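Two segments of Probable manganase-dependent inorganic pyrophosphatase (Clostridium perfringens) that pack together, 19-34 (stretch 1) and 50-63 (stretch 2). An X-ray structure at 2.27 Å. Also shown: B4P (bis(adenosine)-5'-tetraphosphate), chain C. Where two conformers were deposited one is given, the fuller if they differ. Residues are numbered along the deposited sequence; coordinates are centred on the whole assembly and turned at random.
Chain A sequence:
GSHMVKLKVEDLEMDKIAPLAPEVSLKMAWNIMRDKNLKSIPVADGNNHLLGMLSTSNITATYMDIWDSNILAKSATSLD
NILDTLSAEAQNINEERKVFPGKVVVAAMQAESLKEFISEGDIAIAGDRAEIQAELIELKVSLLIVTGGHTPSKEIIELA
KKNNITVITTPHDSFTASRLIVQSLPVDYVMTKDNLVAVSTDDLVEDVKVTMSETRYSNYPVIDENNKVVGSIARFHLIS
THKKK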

# COMPACT_ATOMS: atom_id res chain seq x y z
N PRO A 19 -14.94 -16.03 8.85
CA PRO A 19 -14.12 -14.89 9.30
C PRO A 19 -12.65 -15.17 9.38
O PRO A 19 -12.24 -16.30 9.51
N LEU A 20 -11.87 -14.10 9.30
CA LEU A 20 -10.42 -14.18 9.47
C LEU A 20 -10.03 -14.27 10.94
O LEU A 20 -10.61 -13.61 11.81
N ALA A 21 -9.01 -15.07 11.20
CA ALA A 21 -8.31 -15.07 12.48
C ALA A 21 -7.56 -13.75 12.58
O ALA A 21 -7.16 -13.21 11.56
N PRO A 22 -7.39 -13.21 13.79
CA PRO A 22 -6.83 -11.85 13.90
C PRO A 22 -5.35 -11.68 13.55
O PRO A 22 -4.87 -10.54 13.28
N GLU A 23 -4.64 -12.80 13.57
CA GLU A 23 -3.19 -12.81 13.39
C GLU A 23 -2.82 -12.98 11.92
O GLU A 23 -1.66 -12.87 11.53
N VAL A 24 -3.84 -13.25 11.11
CA VAL A 24 -3.67 -13.48 9.68
C VAL A 24 -3.09 -12.21 9.01
O VAL A 24 -3.47 -11.10 9.35
N SER A 25 -2.15 -12.39 8.10
CA SER A 25 -1.46 -11.24 7.44
C SER A 25 -2.38 -10.50 6.47
O SER A 25 -3.31 -11.08 5.91
N LEU A 26 -2.07 -9.23 6.25
CA LEU A 26 -2.79 -8.41 5.24
C LEU A 26 -2.75 -9.03 3.87
O LEU A 26 -3.71 -8.95 3.10
N LYS A 27 -1.62 -9.67 3.58
CA LYS A 27 -1.45 -10.33 2.29
C LYS A 27 -2.46 -11.45 2.10
O LYS A 27 -3.11 -11.58 1.05
N MET A 28 -2.52 -12.32 3.10
CA MET A 28 -3.43 -13.48 3.08
C MET A 28 -4.86 -13.04 3.11
O MET A 28 -5.72 -13.68 2.52
N ALA A 29 -5.12 -11.95 3.83
CA ALA A 29 -6.48 -11.46 3.98
C ALA A 29 -6.95 -11.02 2.59
O ALA A 29 -8.04 -11.39 2.14
N TRP A 30 -6.09 -10.29 1.90
CA TRP A 30 -6.45 -9.72 0.61
C TRP A 30 -6.65 -10.77 -0.47
O TRP A 30 -7.55 -10.64 -1.30
N ASN A 31 -5.84 -11.82 -0.42
CA ASN A 31 -6.02 -12.95 -1.36
C ASN A 31 -7.37 -13.64 -1.19
O ASN A 31 -8.04 -14.02 -2.16
N ILE A 32 -7.77 -13.78 0.07
CA ILE A 32 -9.09 -14.34 0.40
C ILE A 32 -10.19 -13.39 -0.07
O ILE A 32 -11.11 -13.81 -0.74
N MET A 33 -10.05 -12.11 0.25
CA MET A 33 -11.04 -11.09 -0.13
C MET A 33 -11.24 -10.99 -1.62
O MET A 33 -12.38 -10.88 -2.10
N ARG A 34 -10.13 -11.01 -2.35
CA ARG A 34 -10.16 -10.80 -3.80
C ARG A 34 -10.80 -12.01 -4.48
O ARG A 34 -11.52 -11.87 -5.47
N LEU A 50 -16.74 -11.86 17.40
CA LEU A 50 -16.35 -10.77 16.49
C LEU A 50 -15.31 -9.85 17.14
O LEU A 50 -15.50 -9.33 18.22
N LEU A 51 -14.19 -9.67 16.48
CA LEU A 51 -13.20 -8.71 16.98
C LEU A 51 -13.22 -7.40 16.17
O LEU A 51 -12.94 -6.33 16.68
N GLY A 52 -13.56 -7.52 14.89
CA GLY A 52 -13.61 -6.36 13.99
C GLY A 52 -13.87 -6.72 12.53
O GLY A 52 -14.37 -7.80 12.20
N MET A 53 -13.49 -5.78 11.67
CA MET A 53 -13.72 -5.91 10.23
C MET A 53 -12.58 -5.29 9.39
O MET A 53 -12.05 -4.22 9.71
N LEU A 54 -12.22 -6.02 8.34
CA LEU A 54 -11.22 -5.61 7.38
C LEU A 54 -11.84 -5.14 6.05
O LEU A 54 -12.62 -5.83 5.43
N SER A 55 -11.48 -3.95 5.63
CA SER A 55 -11.84 -3.48 4.27
C SER A 55 -10.62 -2.96 3.54
O SER A 55 -9.54 -2.76 4.13
N THR A 56 -10.81 -2.63 2.27
CA THR A 56 -9.71 -1.99 1.52
C THR A 56 -9.45 -0.56 1.98
O THR A 56 -8.39 -0.05 1.71
N SER A 57 -10.39 0.05 2.70
CA SER A 57 -10.15 1.36 3.33
C SER A 57 -9.13 1.29 4.47
O SER A 57 -8.26 2.15 4.59
N ASN A 58 -9.20 0.24 5.30
CA ASN A 58 -8.18 -0.01 6.35
C ASN A 58 -6.80 -0.28 5.74
O ASN A 58 -5.76 0.17 6.21
N ILE A 59 -6.82 -1.15 4.75
CA ILE A 59 -5.59 -1.62 4.11
C ILE A 59 -4.91 -0.42 3.45
O ILE A 59 -3.71 -0.19 3.64
N THR A 60 -5.69 0.36 2.70
CA THR A 60 -5.11 1.52 2.01
C THR A 60 -4.52 2.51 3.02
O THR A 60 -3.40 2.99 2.84
N ALA A 61 -5.27 2.79 4.07
CA ALA A 61 -4.83 3.76 5.06
C ALA A 61 -3.50 3.32 5.66
O ALA A 61 -2.60 4.11 5.81
N THR A 62 -3.38 2.03 5.93
CA THR A 62 -2.17 1.47 6.51
C THR A 62 -1.01 1.45 5.52
O THR A 62 0.11 1.84 5.88
N TYR A 63 -1.26 1.01 4.30
CA TYR A 63 -0.21 1.01 3.27
C TYR A 63 0.26 2.43 2.95
O TYR A 63 1.43 2.66 2.77

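The contact between these stretches is mainly apolar, with threonine methyls joining the aliphatic and aromatic side chains; no hydrogen bond crosses it, and 453 Å² is buried, both sides summed. Helix 26-34 lies across strand 50-55 at 74° and runs at 145° to helix 56-63; its L26, A29, W30 and M33 supply its contacts with both elements.

The organising residue is L54. Its CA-to-CB bond points toward stretch 1, and with chi1 t and chi2 p it places CD2 3.4 Å from A29 CB. A29, also pointing toward its partner, makes this close contact through its single CB methyl. Around it, M33 SD lies 3.9 Å from L54 CD2, L20 CD1 lies 4.4 Å from L54 CD2, and L26 CD2 lies 4.4 Å from L54 CD1. L26 leaves its backbone sideways, but its m,t rotamer brings the end nearer, and its CD1 reaches T62 CG2 at 4.4 Å. The m,t,p rotamer of M33 curls its tip along the start of the second helix, with CE 3.8 Å from T56 CG2.

W30 follows the same rule as L26: a sideways start, then a chi1 t side chain whose end approaches stretch 2. Its ring meets methyl groups obliquely, CZ3 at 3.6 Å from T56 CG2 and CE3 at 4.5 Å from CD1 of I59 (toward, m,t). T56, chi1 p, thus spends its methyl on the contact, while its OG1 is hydrogen-bonded elsewhere in the structure. At the other end of the strand, P22 and L51 point toward each other, P22 CG lying 3.7 Å from L51 CD1 (L51 is m,t).

Several polar groups are bonded within their own stretch. Both helices begin with a serine N-cap in rotamer p: S25 OG accepts from M28 N at 3.0 Å, and S55 OG accepts from N58 N at 3.2 Å and, weakly, from S57 N at 2.8 Å. N58 returns the favour, its OD1 accepting from S55 N at 2.8 Å, which ties the strand end to the helix start. Farther along, T62 OG1 donates to N58 O at 3.1 Å, leaving its CG2 for L26.

The bound B4P is served by residues that do not pack against stretch 1 through their side chains. S55 points away from stretch 1, and its OG is 2.5 Å from B4P O3E; S57 OG lies 2.7 Å from B4P O2E, and M53 SD 3.7 Å from B4P N7A. At the end of the strand the tasks separate: L54 points toward stretch 1, while M53 and S55 approach B4P.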

# COMPACT_ATOMS: atom_id res chain seq x y z
CB PRO A 19 -14.66 -14.59 10.70
CG PRO A 19 -15.40 -15.82 11.12
CD PRO A 19 -15.79 -16.59 9.91
CB LEU A 20 -9.77 -12.93 8.88
CG LEU A 20 -9.94 -12.76 7.37
CD1 LEU A 20 -9.27 -11.50 6.91
CD2 LEU A 20 -9.38 -13.98 6.61
CB ALA A 21 -7.34 -16.26 12.60
CB PRO A 22 -7.04 -11.49 15.39
CG PRO A 22 -7.25 -12.82 16.11
CD PRO A 22 -7.73 -13.82 15.09
CB GLU A 23 -2.53 -13.92 14.22
CG GLU A 23 -2.76 -15.36 13.72
CD GLU A 23 -4.01 -16.05 14.31
OE1 GLU A 23 -4.72 -15.45 15.17
OE2 GLU A 23 -4.26 -17.20 13.89
CB VAL A 24 -5.02 -13.83 9.03
CG1 VAL A 24 -4.97 -13.59 7.56
CG2 VAL A 24 -5.42 -15.30 9.34
CB SER A 25 -0.26 -11.70 6.63
OG SER A 25 -0.70 -12.41 5.50
CB LEU A 26 -2.22 -7.02 5.13
CG LEU A 26 -2.41 -6.14 6.35
CD1 LEU A 26 -1.93 -4.69 6.01
CD2 LEU A 26 -3.84 -6.17 6.83
CB LYS A 27 -0.05 -10.93 2.18
CG LYS A 27 0.32 -11.40 0.79
CD LYS A 27 1.08 -12.72 0.83
CE LYS A 27 1.70 -13.08 -0.52
NZ LYS A 27 2.22 -14.49 -0.57
CB MET A 28 -3.19 -14.42 4.28
CG MET A 28 -1.92 -15.30 4.19
SD MET A 28 -1.76 -16.49 5.59
CE MET A 28 -1.18 -15.43 6.96
CB ALA A 29 -6.56 -10.29 5.00
CB TRP A 30 -5.43 -8.66 0.17
CG TRP A 30 -5.53 -8.28 -1.25
CD1 TRP A 30 -4.69 -8.66 -2.23
CD2 TRP A 30 -6.55 -7.48 -1.87
NE1 TRP A 30 -5.09 -8.14 -3.43
CE2 TRP A 30 -6.23 -7.40 -3.23
CE3 TRP A 30 -7.67 -6.81 -1.39
CZ2 TRP A 30 -7.00 -6.66 -4.15
CZ3 TRP A 30 -8.45 -6.09 -2.30
CH2 TRP A 30 -8.10 -6.02 -3.66
CB ASN A 31 -4.91 -13.98 -1.22
CG ASN A 31 -3.57 -13.48 -1.72
OD1 ASN A 31 -3.51 -12.47 -2.43
ND2 ASN A 31 -2.50 -14.15 -1.33
CB ILE A 32 -9.21 -14.69 1.92
CG1 ILE A 32 -8.32 -15.90 2.24
CG2 ILE A 32 -10.67 -14.98 2.29
CD1 ILE A 32 -8.03 -16.12 3.72
CB MET A 33 -10.65 -9.70 0.36
CG MET A 33 -10.90 -9.48 1.81
SD MET A 33 -10.23 -7.92 2.41
CE MET A 33 -10.97 -6.70 1.31
CB ARG A 34 -8.75 -10.55 -4.36
CG ARG A 34 -8.73 -10.01 -5.82
CD ARG A 34 -7.37 -10.17 -6.54
NE ARG A 34 -6.71 -11.45 -6.23
CZ ARG A 34 -5.51 -11.58 -5.66
NH1 ARG A 34 -4.77 -10.52 -5.36
NH2 ARG A 34 -5.03 -12.79 -5.40
CB LEU A 50 -17.57 -9.95 16.01
CG LEU A 50 -17.36 -8.93 14.85
CD1 LEU A 50 -16.88 -9.58 13.54
CD2 LEU A 50 -18.64 -8.15 14.61
CB LEU A 51 -11.81 -9.30 16.93
CG LEU A 51 -11.48 -10.41 17.91
CD1 LEU A 51 -10.05 -10.90 17.59
CD2 LEU A 51 -11.62 -9.99 19.41
CB MET A 53 -15.04 -5.25 9.86
CG MET A 53 -15.39 -5.38 8.38
SD MET A 53 -16.63 -4.15 7.88
CE MET A 53 -18.12 -5.17 7.77
CB LEU A 54 -10.25 -6.75 7.10
CG LEU A 54 -8.99 -6.23 6.38
CD1 LEU A 54 -8.15 -5.39 7.33
CD2 LEU A 54 -8.19 -7.37 5.72
CB SER A 55 -12.79 -2.33 4.37
OG SER A 55 -12.03 -1.17 4.64
CB THR A 56 -9.90 -2.01 0.00
OG1 THR A 56 -11.02 -1.20 -0.35
CG2 THR A 56 -10.10 -3.44 -0.51
CB SER A 57 -11.45 1.95 3.84
OG SER A 57 -11.91 1.31 5.02
CB ASN A 58 -8.49 -1.30 7.17
CG ASN A 58 -9.84 -1.32 7.82
OD1 ASN A 58 -10.54 -2.32 7.72
ND2 ASN A 58 -10.24 -0.23 8.46
CB ILE A 59 -5.84 -2.68 3.02
CG1 ILE A 59 -6.47 -3.97 3.61
CG2 ILE A 59 -4.52 -3.03 2.29
CD1 ILE A 59 -6.68 -5.11 2.61
CB THR A 60 -6.10 2.23 1.12
OG1 THR A 60 -6.51 1.35 0.07
CG2 THR A 60 -5.50 3.49 0.52
CB ALA A 61 -5.89 3.96 6.15
CB THR A 62 -2.40 0.02 7.05
OG1 THR A 62 -3.33 0.09 8.13
CG2 THR A 62 -1.09 -0.62 7.54
CB TYR A 63 -0.67 0.32 1.98
CG TYR A 63 0.45 0.16 0.97
CD1 TYR A 63 1.22 -0.99 0.95
CD2 TYR A 63 0.75 1.17 0.06
CE1 TYR A 63 2.27 -1.15 0.03
CE2 TYR A 63 1.78 1.03 -0.86
CZ TYR A 63 2.55 -0.14 -0.87
OH TYR A 63 3.60 -0.31 -1.77
PA B4P C . -19.03 1.30 2.89
O1A B4P C . -19.67 2.62 2.97
O2A B4P C . -19.96 0.08 3.33
O3A B4P C . -18.44 1.21 1.43
PB B4P C . -18.02 -0.09 0.59
O1B B4P C . -19.20 -0.86 0.18
O2B B4P C . -16.92 -0.93 1.38
O3B B4P C . -17.32 0.65 -0.65
PG B4P C . -18.14 1.11 -1.95
O1G B4P C . -19.41 1.72 -1.51
O2G B4P C . -17.26 1.99 -2.93
O3G B4P C . -18.38 -0.26 -2.74
PD B4P C . -19.02 -0.22 -4.22
O1D B4P C . -19.74 -1.48 -4.48
O2D B4P C . -19.92 1.09 -4.40
O5E B4P C . -17.81 1.32 3.92
C5E B4P C . -16.64 2.09 3.62
C4E B4P C . -15.58 1.70 4.65
O4E B4P C . -16.12 1.83 5.96
C3E B4P C . -15.19 0.25 4.51
O3E B4P C . -14.00 0.15 3.77
C2E B4P C . -15.05 -0.27 5.91
O2E B4P C . -13.71 -0.13 6.36
C1E B4P C . -15.92 0.63 6.75
N9A B4P C . -17.15 -0.14 7.09
C8A B4P C . -17.90 -0.86 6.22
N7A B4P C . -18.95 -1.46 6.87
C5A B4P C . -18.88 -1.12 8.16
C6A B4P C . -19.65 -1.39 9.37
N6A B4P C . -20.75 -2.16 9.33
N1A B4P C . -19.23 -0.86 10.54
C2A B4P C . -18.14 -0.08 10.60
N3A B4P C . -17.39 0.20 9.53
C4A B4P C . -17.68 -0.27 8.30
O5F B4P C . -17.71 -0.13 -5.11
C5F B4P C . -16.74 -1.16 -5.02
C4F B4P C . -15.60 -0.81 -5.94
O4F B4P C . -16.07 -0.84 -7.30
C3F B4P C . -15.09 0.59 -5.66
O3F B4P C . -13.91 0.53 -4.85
C2F B4P C . -14.80 1.15 -7.04
O2F B4P C . -13.45 0.85 -7.31
C1F B4P C . -15.73 0.38 -7.97
N9B B4P C . -16.89 1.25 -8.26
C8B B4P C . -17.55 2.05 -7.39
N7B B4P C . -18.53 2.74 -8.03
C5B B4P C . -18.50 2.40 -9.32
C6B B4P C . -19.25 2.77 -10.54
N6B B4P C . -20.26 3.66 -10.49
N1B B4P C . -18.89 2.19 -11.69
C2B B4P C . -17.89 1.30 -11.76
N3B B4P C . -17.15 0.93 -10.71
C4B B4P C . -17.41 1.44 -9.47